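Local atomic coordinates of uncharacterized protein (Legionella longbeachae NSW150, PDB entry 4JZA), a protein that acts as a phosphoinositide phosphatase, probably removing the 3-phosphate of phosphatidylinositol 3-phosphate and possibly thereby altering host-cell lipids. Residues T282-K285 / K286-T289. Residues are numbered along the deposited sequence; the frame is centred on the assembly and turned at random.
Sequences TQFK and KFLT
F284, F287 and L288 form an apolar cluster near the C-terminal end of helix 274-288. L288 sits over one face of the F284 ring: its CG lies 4.3 Å from the ring centroid and only 12° off the normal, a CH-pi contact, while its CD2 reaches 3.9 Å from CZ of F284. F287 meets the same ring obliquely, with its CD2 3.7 Å from CE1 of F284. Both phenylalanines set CG anti to the backbone N (chi1 -167° for F284, 174° for F287), which swings the two rings toward the C-terminal end of the helix, where they meet. Beneath them run the i to i+4 hydrogen bonds of the helix: L288 N bonds to F284 O at 2.9 Å and F287 N to Q283 O at 3.1 Å, with K286 N to T282 O longer. At the end of the helix T289 turns OG1 back to K285 O in a weak hydrogen bond of 3.3 Å. F221 and Y203 each pack edge-to-face with F284, and NZ of K285 is hydrogen-bonded to OD1 of N222. F284 thus meets F287 (i+3) and L288 (i+4) on one side of an alpha-helix, which packs against helices 198-206 and 214-234 in what is probably the insertion domain.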
loop_
_atom_site.group_PDB
_atom_site.type_symbol
_atom_site.label_atom_id
_atom_site.label_comp_id
_atom_site.label_asym_id
_atom_site.label_seq_id
_atom_site.Cartn_x
_atom_site.Cartn_y
_atom_site.Cartn_z
ATOM N N THR A 282 16.801 -29.775 -20.663
ATOM C CA THR A 282 16.296 -30.225 -21.976
ATOM C C THR A 282 14.855 -29.726 -22.184
ATOM O O THR A 282 14.366 -29.624 -23.296
ATOM C CB THR A 282 16.491 -31.757 -22.262
ATOM O OG1 THR A 282 15.896 -32.534 -21.217
ATOM C CG2 THR A 282 18.051 -32.135 -22.475
ATOM N N GLN A 283 14.222 -29.345 -21.093
ATOM C CA GLN A 283 12.920 -28.694 -21.128
ATOM C C GLN A 283 12.960 -27.205 -21.532
ATOM O O GLN A 283 11.987 -26.684 -22.077
ATOM C CB GLN A 283 12.347 -28.835 -19.739
ATOM C CG GLN A 283 11.001 -28.205 -19.485
ATOM C CD GLN A 283 10.721 -28.228 -18.003
ATOM O OE1 GLN A 283 10.803 -27.189 -17.326
ATOM N NE2 GLN A 283 10.511 -29.441 -17.460
ATOM N N PHE A 284 14.080 -26.525 -21.268
ATOM C CA PHE A 284 14.298 -25.144 -21.729
ATOM C C PHE A 284 14.657 -25.110 -23.227
ATOM O O PHE A 284 14.094 -24.299 -23.969
ATOM C CB PHE A 284 15.367 -24.420 -20.868
ATOM C CG PHE A 284 15.423 -22.914 -21.074
ATOM C CD1 PHE A 284 14.256 -22.154 -21.232
ATOM C CD2 PHE A 284 16.638 -22.253 -21.072
ATOM C CE1 PHE A 284 14.299 -20.783 -21.417
ATOM C CE2 PHE A 284 16.688 -20.872 -21.249
ATOM C CZ PHE A 284 15.517 -20.136 -21.426
ATOM N N LYS A 285 15.549 -26.014 -23.669
ATOM C CA LYS A 285 15.867 -26.227 -25.112
ATOM C C LYS A 285 14.587 -26.353 -25.908
ATOM O O LYS A 285 14.431 -25.718 -26.950
ATOM C CB LYS A 285 16.724 -27.501 -25.327
ATOM C CG LYS A 285 17.260 -27.746 -26.746
ATOM C CD LYS A 285 17.361 -29.249 -27.039
ATOM C CE LYS A 285 18.308 -29.652 -28.190
ATOM N NZ LYS A 285 19.548 -28.834 -28.314
ATOM N N LYS A 286 13.676 -27.170 -25.385
ATOM C CA LYS A 286 12.395 -27.412 -26.012
ATOM C C LYS A 286 11.526 -26.161 -25.966
ATOM O O LYS A 286 10.848 -25.851 -26.933
ATOM C CB LYS A 286 11.686 -28.582 -25.333
ATOM C CG LYS A 286 10.889 -29.476 -26.269
ATOM C CD LYS A 286 9.397 -29.129 -26.314
ATOM C CE LYS A 286 8.648 -29.545 -25.048
ATOM N NZ LYS A 286 8.539 -31.024 -24.894
ATOM N N PHE A 287 11.559 -25.432 -24.857
ATOM C CA PHE A 287 10.776 -24.203 -24.753
ATOM C C PHE A 287 11.163 -23.189 -25.832
ATOM O O PHE A 287 10.305 -22.611 -26.504
ATOM C CB PHE A 287 10.987 -23.570 -23.384
ATOM C CG PHE A 287 10.333 -22.212 -23.218
ATOM C CD1 PHE A 287 8.986 -22.114 -22.993
ATOM C CD2 PHE A 287 11.092 -21.029 -23.270
ATOM C CE1 PHE A 287 8.394 -20.869 -22.824
ATOM C CE2 PHE A 287 10.509 -19.786 -23.111
ATOM C CZ PHE A 287 9.157 -19.703 -22.874
ATOM N N LEU A 288 12.471 -23.003 -26.003
ATOM C CA LEU A 288 12.997 -21.941 -26.852
ATOM C C LEU A 288 12.551 -22.061 -28.273
ATOM O O LEU A 288 12.292 -21.076 -28.921
ATOM C CB LEU A 288 14.527 -21.934 -26.807
ATOM C CG LEU A 288 15.143 -21.434 -25.508
ATOM C CD1 LEU A 288 16.680 -21.583 -25.525
ATOM C CD2 LEU A 288 14.728 -19.999 -25.243
ATOM N N THR A 289 12.528 -23.276 -28.793
ATOM C CA THR A 289 12.158 -23.510 -30.204
ATOM C C THR A 289 10.722 -23.889 -30.296
ATOM O O THR A 289 10.280 -24.264 -31.330
ATOM C CB THR A 289 12.983 -24.656 -30.827
ATOM O OG1 THR A 289 13.009 -25.753 -29.905
ATOM C CG2 THR A 289 14.435 -24.207 -31.123
#